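Local coordinates for endo-1,4-b-d-mannanase (Trichoderma reesei, PDB 1QNR), which hydrolyses internal beta-1,4-mannosidic linkages of mannan-type polysaccharides as an endo-acting glycoside hydrolase of family 5, at residues A[250-262]-A[286-300]. Sequence-based numbering, arbitrary orientation.
Sequences NYTWGNGWIQTHA and NEAPWQTTSLTTRGM. With NAG (2-acetamido-2-deoxy-beta-D-glucopyranose), chain H.
The carbonyl oxygen of Tyr251 is gripped twice, from opposite faces of its plane: Gly254 N bonds to it within the turn leading into the helix, while the indole of Trp290 reaches over from helix 286-295. Trp290 NE1 lies 2.9 Å from Tyr251 O in a moderately bent bond, and the oxygen sits in the indole plane. Gly254 makes this approach possible, since a side chain there would collide with NE1. A phenylalanine in place of Trp290 would probably leave Tyr251 O with Gly254 N but without the bond that ties it to the neighbouring helix.

Beside the indole, Asn286 CB sits over one face of the Tyr251 ring, and the amide, 28° from the ring plane, brings Asn286 ND2 to 3.4 Å from Tyr251 CD2; Gln281 supplies polar partners to both, through its O for Asn286 ND2 and its N for Tyr251 OH. One turn on, Asn255 OD1 meets Thr293 OG1 at 2.8 Å, while Asn255 ND2 turns back to Thr252 O. With CG1 anti to its carbonyl carbon (chi1 -66°), Ile258 lays CD1 3.8 Å from Trp290 CB and CG2 3.9 Å from Thr293 CG2. Farther along, Ala262 CB packs 3.7 Å from Met300 SD, and a water joins Gln259 NE2 to Thr297 OG1.

Helices 253-262 and 286-295 run nearly parallel, 22° apart with axes 9.3 Å from each other; strand 272-277 lies between them in sequence and strand 300-309 follows, the repeating beta-alpha pattern of adjacent outer helices in the TIM barrel of glycoside hydrolase family 5.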
loop_
_atom_site.group_PDB
_atom_site.type_symbol
_atom_site.label_atom_id
_atom_site.label_comp_id
_atom_site.label_asym_id
_atom_site.label_seq_id
_atom_site.Cartn_x
_atom_site.Cartn_y
_atom_site.Cartn_z
ATOM N N ASN A 250 -2.546 16.319 16.910
ATOM C CA ASN A 250 -1.823 15.634 18.002
ATOM C C ASN A 250 -1.967 14.099 17.838
ATOM O O ASN A 250 -2.745 13.640 16.985
ATOM C CB ASN A 250 -2.202 16.145 19.367
ATOM C CG ASN A 250 -3.604 15.830 19.716
ATOM O OD1 ASN A 250 -4.230 14.836 19.429
ATOM N ND2 ASN A 250 -4.247 16.757 20.500
ATOM N N TYR A 251 -1.191 13.339 18.614
ATOM C CA TYR A 251 -1.256 11.896 18.450
ATOM C C TYR A 251 -2.554 11.299 18.874
ATOM O O TYR A 251 -3.116 10.340 18.254
ATOM C CB TYR A 251 -0.065 11.245 19.219
ATOM C CG TYR A 251 1.294 11.596 18.655
ATOM C CD1 TYR A 251 1.630 11.500 17.314
ATOM C CD2 TYR A 251 2.338 12.058 19.518
ATOM C CE1 TYR A 251 2.865 11.824 16.815
ATOM C CE2 TYR A 251 3.556 12.356 19.019
ATOM C CZ TYR A 251 3.888 12.231 17.697
ATOM O OH TYR A 251 5.131 12.548 17.221
ATOM N N THR A 252 -3.212 11.729 19.979
ATOM C CA THR A 252 -4.458 11.147 20.475
ATOM C C THR A 252 -5.660 11.364 19.568
ATOM O O THR A 252 -6.585 10.525 19.576
ATOM C CB THR A 252 -4.766 11.658 21.918
ATOM O OG1 THR A 252 -4.798 13.114 21.776
ATOM C CG2 THR A 252 -3.689 11.339 22.911
ATOM N N TRP A 253 -5.571 12.362 18.686
ATOM C CA TRP A 253 -6.566 12.598 17.624
ATOM C C TRP A 253 -6.654 11.389 16.679
ATOM O O TRP A 253 -7.631 11.164 15.991
ATOM C CB TRP A 253 -6.171 13.872 16.857
ATOM C CG TRP A 253 -6.901 14.227 15.586
ATOM C CD1 TRP A 253 -7.970 15.079 15.492
ATOM C CD2 TRP A 253 -6.616 13.799 14.212
ATOM N NE1 TRP A 253 -8.361 15.198 14.181
ATOM C CE2 TRP A 253 -7.558 14.414 13.370
ATOM C CE3 TRP A 253 -5.637 12.936 13.689
ATOM C CZ2 TRP A 253 -7.579 14.203 11.991
ATOM C CZ3 TRP A 253 -5.632 12.737 12.293
ATOM C CH2 TRP A 253 -6.600 13.359 11.479
ATOM N N GLY A 254 -5.604 10.564 16.599
ATOM C CA GLY A 254 -5.594 9.387 15.720
ATOM C C GLY A 254 -6.637 8.354 16.081
ATOM O O GLY A 254 -7.090 7.631 15.175
ATOM N N ASN A 255 -7.043 8.270 17.359
ATOM C CA ASN A 255 -8.067 7.277 17.722
ATOM C C ASN A 255 -9.389 7.599 17.033
ATOM O O ASN A 255 -10.051 6.692 16.496
ATOM C CB ASN A 255 -8.247 7.221 19.270
ATOM C CG ASN A 255 -6.926 6.746 19.860
ATOM O OD1 ASN A 255 -6.476 5.591 19.713
ATOM N ND2 ASN A 255 -6.155 7.645 20.522
ATOM N N GLY A 256 -9.819 8.883 17.043
ATOM C CA GLY A 256 -11.057 9.258 16.352
ATOM C C GLY A 256 -10.956 9.067 14.831
ATOM O O GLY A 256 -11.937 8.752 14.151
ATOM N N TRP A 257 -9.754 9.353 14.250
ATOM C CA TRP A 257 -9.526 9.090 12.819
ATOM C C TRP A 257 -9.765 7.605 12.458
ATOM O O TRP A 257 -10.437 7.316 11.435
ATOM C CB TRP A 257 -8.090 9.507 12.466
ATOM C CG TRP A 257 -7.692 9.406 11.021
ATOM C CD1 TRP A 257 -6.844 8.475 10.461
ATOM C CD2 TRP A 257 -8.046 10.289 9.938
ATOM N NE1 TRP A 257 -6.684 8.680 9.100
ATOM C CE2 TRP A 257 -7.407 9.831 8.778
ATOM C CE3 TRP A 257 -8.849 11.447 9.845
ATOM C CZ2 TRP A 257 -7.492 10.494 7.546
ATOM C CZ3 TRP A 257 -8.979 12.085 8.618
ATOM C CH2 TRP A 257 -8.300 11.611 7.488
ATOM N N ILE A 258 -9.254 6.684 13.292
ATOM C CA ILE A 258 -9.546 5.255 13.037
ATOM C C ILE A 258 -11.042 4.992 13.160
ATOM O O ILE A 258 -11.628 4.277 12.328
ATOM C CB ILE A 258 -8.748 4.412 14.094
ATOM C CG1 ILE A 258 -7.225 4.565 13.858
ATOM C CG2 ILE A 258 -9.184 2.948 14.010
ATOM C CD1 ILE A 258 -6.423 4.137 15.120
ATOM N N GLN A 259 -11.687 5.481 14.265
ATOM C CA GLN A 259 -13.108 5.177 14.483
ATOM C C GLN A 259 -14.000 5.708 13.332
ATOM O O GLN A 259 -14.924 4.991 12.915
ATOM C CB GLN A 259 -13.567 5.811 15.825
ATOM C CG GLN A 259 -12.874 5.147 17.021
ATOM C CD GLN A 259 -13.102 5.893 18.337
ATOM O OE1 GLN A 259 -13.218 7.101 18.381
ATOM N NE2 GLN A 259 -13.152 5.068 19.388
ATOM N N THR A 260 -13.778 6.947 12.859
ATOM C CA THR A 260 -14.637 7.466 11.789
ATOM C C THR A 260 -14.465 6.702 10.477
ATOM O O THR A 260 -15.449 6.471 9.749
ATOM C CB THR A 260 -14.423 8.960 11.516
ATOM O OG1 THR A 260 -13.034 9.246 11.283
ATOM C CG2 THR A 260 -14.868 9.840 12.718
ATOM N N HIS A 261 -13.233 6.299 10.148
ATOM C CA HIS A 261 -13.023 5.543 8.899
ATOM C C HIS A 261 -13.616 4.120 9.017
ATOM O O HIS A 261 -14.257 3.680 8.053
ATOM C CB HIS A 261 -11.516 5.527 8.554
ATOM C CG HIS A 261 -11.096 6.832 7.972
ATOM N ND1 HIS A 261 -10.775 7.924 8.795
ATOM C CD2 HIS A 261 -10.991 7.289 6.689
ATOM C CE1 HIS A 261 -10.501 8.976 7.987
ATOM N NE2 HIS A 261 -10.600 8.635 6.723
ATOM N N ALA A 262 -13.426 3.449 10.166
ATOM C CA ALA A 262 -14.029 2.146 10.370
ATOM C C ALA A 262 -15.532 2.177 10.146
ATOM O O ALA A 262 -16.113 1.283 9.508
ATOM C CB ALA A 262 -13.776 1.538 11.727
ATOM N N ASN A 286 3.003 6.315 21.833
ATOM C CA ASN A 286 1.941 6.951 21.040
ATOM C C ASN A 286 1.220 6.089 20.011
ATOM O O ASN A 286 0.039 6.362 19.776
ATOM C CB ASN A 286 2.571 8.182 20.323
ATOM C CG ASN A 286 2.971 9.223 21.368
ATOM O OD1 ASN A 286 2.211 9.472 22.304
ATOM N ND2 ASN A 286 4.155 9.753 21.181
ATOM N N GLU A 287 1.832 4.996 19.527
ATOM C CA GLU A 287 1.200 4.146 18.500
ATOM C C GLU A 287 0.487 2.929 19.095
ATOM O O GLU A 287 -0.537 2.445 18.555
ATOM C CB GLU A 287 2.184 3.580 17.429
ATOM C CG GLU A 287 2.950 4.682 16.712
ATOM C CD GLU A 287 3.920 4.206 15.664
ATOM O OE1 GLU A 287 3.789 3.047 15.194
ATOM O OE2 GLU A 287 4.852 4.991 15.328
ATOM N N ALA A 288 0.874 2.481 20.323
ATOM C CA ALA A 288 0.182 1.346 20.969
ATOM C C ALA A 288 -1.314 1.584 21.129
ATOM O O ALA A 288 -2.158 0.692 20.875
ATOM C CB ALA A 288 0.907 0.994 22.303
ATOM N N PRO A 289 -1.789 2.765 21.592
ATOM C CA PRO A 289 -3.231 3.023 21.685
ATOM C C PRO A 289 -3.972 2.940 20.338
ATOM O O PRO A 289 -5.133 2.471 20.282
ATOM C CB PRO A 289 -3.309 4.427 22.324
ATOM C CG PRO A 289 -2.003 4.631 23.009
ATOM C CD PRO A 289 -0.965 3.871 22.176
ATOM N N TRP A 290 -3.279 3.339 19.252
ATOM C CA TRP A 290 -3.888 3.203 17.915
ATOM C C TRP A 290 -4.144 1.740 17.497
ATOM O O TRP A 290 -5.183 1.416 16.946
ATOM C CB TRP A 290 -3.017 3.875 16.848
ATOM C CG TRP A 290 -2.689 5.333 17.009
ATOM C CD1 TRP A 290 -3.344 6.303 17.790
ATOM C CD2 TRP A 290 -1.655 6.039 16.357
ATOM N NE1 TRP A 290 -2.737 7.508 17.680
ATOM C CE2 TRP A 290 -1.685 7.406 16.762
ATOM C CE3 TRP A 290 -0.675 5.688 15.374
ATOM C CZ2 TRP A 290 -0.786 8.364 16.316
ATOM C CZ3 TRP A 290 0.204 6.637 14.901
ATOM C CH2 TRP A 290 0.143 7.990 15.348
ATOM N N GLN A 291 -3.155 0.896 17.824
ATOM C CA GLN A 291 -3.287 -0.545 17.493
ATOM C C GLN A 291 -4.432 -1.113 18.331
ATOM O O GLN A 291 -5.226 -1.871 17.748
ATOM C CB GLN A 291 -1.960 -1.249 17.888
ATOM C CG GLN A 291 -0.787 -0.783 17.028
ATOM C CD GLN A 291 0.473 -1.592 17.330
ATOM O OE1 GLN A 291 0.725 -1.942 18.533
ATOM N NE2 GLN A 291 1.262 -1.821 16.287
ATOM N N THR A 292 -4.575 -0.709 19.618
ATOM C CA THR A 292 -5.723 -1.237 20.373
ATOM C C THR A 292 -7.048 -0.715 19.847
ATOM O O THR A 292 -8.041 -1.496 19.745
ATOM C CB THR A 292 -5.555 -0.807 21.860
ATOM O OG1 THR A 292 -4.407 -1.508 22.372
ATOM C CG2 THR A 292 -6.797 -1.165 22.688
ATOM N N THR A 293 -7.146 0.556 19.476
ATOM C CA THR A 293 -8.379 1.066 18.872
ATOM C C THR A 293 -8.744 0.281 17.620
ATOM O O THR A 293 -9.908 -0.133 17.420
ATOM C CB THR A 293 -8.246 2.578 18.639
ATOM O OG1 THR A 293 -8.014 3.282 19.885
ATOM C CG2 THR A 293 -9.452 3.190 17.933
ATOM N N SER A 294 -7.766 0.079 16.714
ATOM C CA SER A 294 -8.067 -0.634 15.446
ATOM C C SER A 294 -8.521 -2.049 15.711
ATOM O O SER A 294 -9.576 -2.479 15.185
ATOM C CB SER A 294 -6.761 -0.580 14.591
ATOM O OG SER A 294 -7.058 -1.153 13.300
ATOM N N LEU A 295 -7.870 -2.798 16.650
ATOM C CA LEU A 295 -8.249 -4.177 16.918
ATOM C C LEU A 295 -9.658 -4.248 17.522
ATOM O O LEU A 295 -10.323 -5.294 17.318
ATOM C CB LEU A 295 -7.191 -4.745 17.929
ATOM C CG LEU A 295 -7.451 -6.174 18.433
ATOM C CD1 LEU A 295 -7.591 -7.184 17.309
ATOM C CD2 LEU A 295 -6.229 -6.604 19.302
ATOM N N THR A 296 -10.081 -3.274 18.294
ATOM C CA THR A 296 -11.386 -3.327 18.983
ATOM C C THR A 296 -12.485 -2.451 18.361
ATOM O O THR A 296 -13.548 -2.273 18.998
ATOM C CB THR A 296 -11.203 -2.859 20.459
ATOM O OG1 THR A 296 -10.754 -1.503 20.553
ATOM C CG2 THR A 296 -10.259 -3.809 21.225
ATOM N N THR A 297 -12.426 -2.058 17.097
ATOM C CA THR A 297 -13.440 -1.256 16.428
ATOM C C THR A 297 -14.066 -2.017 15.287
ATOM O O THR A 297 -13.411 -2.525 14.325
ATOM C CB THR A 297 -12.881 0.081 15.936
ATOM O OG1 THR A 297 -12.380 0.881 17.014
ATOM C CG2 THR A 297 -13.955 0.954 15.308
ATOM N N ARG A 298 -15.409 -2.182 15.337
ATOM C CA ARG A 298 -16.106 -2.879 14.252
ATOM C C ARG A 298 -15.883 -2.195 12.885
ATOM O O ARG A 298 -15.933 -0.951 12.830
ATOM C CB ARG A 298 -17.635 -2.883 14.584
ATOM C CG ARG A 298 -17.979 -4.039 15.540
ATOM C CD ARG A 298 -18.235 -5.329 14.789
ATOM N NE ARG A 298 -19.118 -5.375 13.604
ATOM C CZ ARG A 298 -19.193 -6.492 12.843
ATOM N NH1 ARG A 298 -18.483 -7.583 13.219
ATOM N NH2 ARG A 298 -19.896 -6.590 11.734
ATOM N N GLY A 299 -15.695 -3.007 11.824
ATOM C CA GLY A 299 -15.404 -2.401 10.493
ATOM C C GLY A 299 -13.919 -2.543 10.185
ATOM O O GLY A 299 -13.578 -2.542 8.989
ATOM N N MET A 300 -13.024 -2.738 11.156
ATOM C CA MET A 300 -11.599 -2.894 10.859
ATOM C C MET A 300 -11.227 -4.347 10.544
ATOM O O MET A 300 -11.595 -5.259 11.290
ATOM C CB MET A 300 -10.703 -2.444 12.017
ATOM C CG MET A 300 -10.828 -0.962 12.329
ATOM S SD MET A 300 -10.481 0.146 10.914
ATOM C CE MET A 300 -8.939 -0.624 10.308
HETATM C C1 NAG H . -5.481 16.983 21.494
HETATM C C2 NAG H . -5.720 17.092 22.965
HETATM C C3 NAG H . -7.175 16.899 23.368
HETATM C C4 NAG H . -8.065 17.533 22.283
HETATM C C5 NAG H . -7.794 16.907 20.886
HETATM C C6 NAG H . -8.698 17.529 19.837
HETATM C C7 NAG H . -3.610 16.273 24.054
HETATM C C8 NAG H . -3.071 15.224 24.964
HETATM N N2 NAG H . -4.913 16.100 23.722
HETATM O O3 NAG H . -7.340 17.504 24.658
HETATM O O4 NAG H . -9.469 17.300 22.565
HETATM O O5 NAG H . -6.464 17.148 20.492
HETATM O O6 NAG H . -8.347 17.239 18.543
HETATM O O7 NAG H . -2.993 17.167 23.674
HETATM O O HOH W 1 -13.664 2.063 18.972
#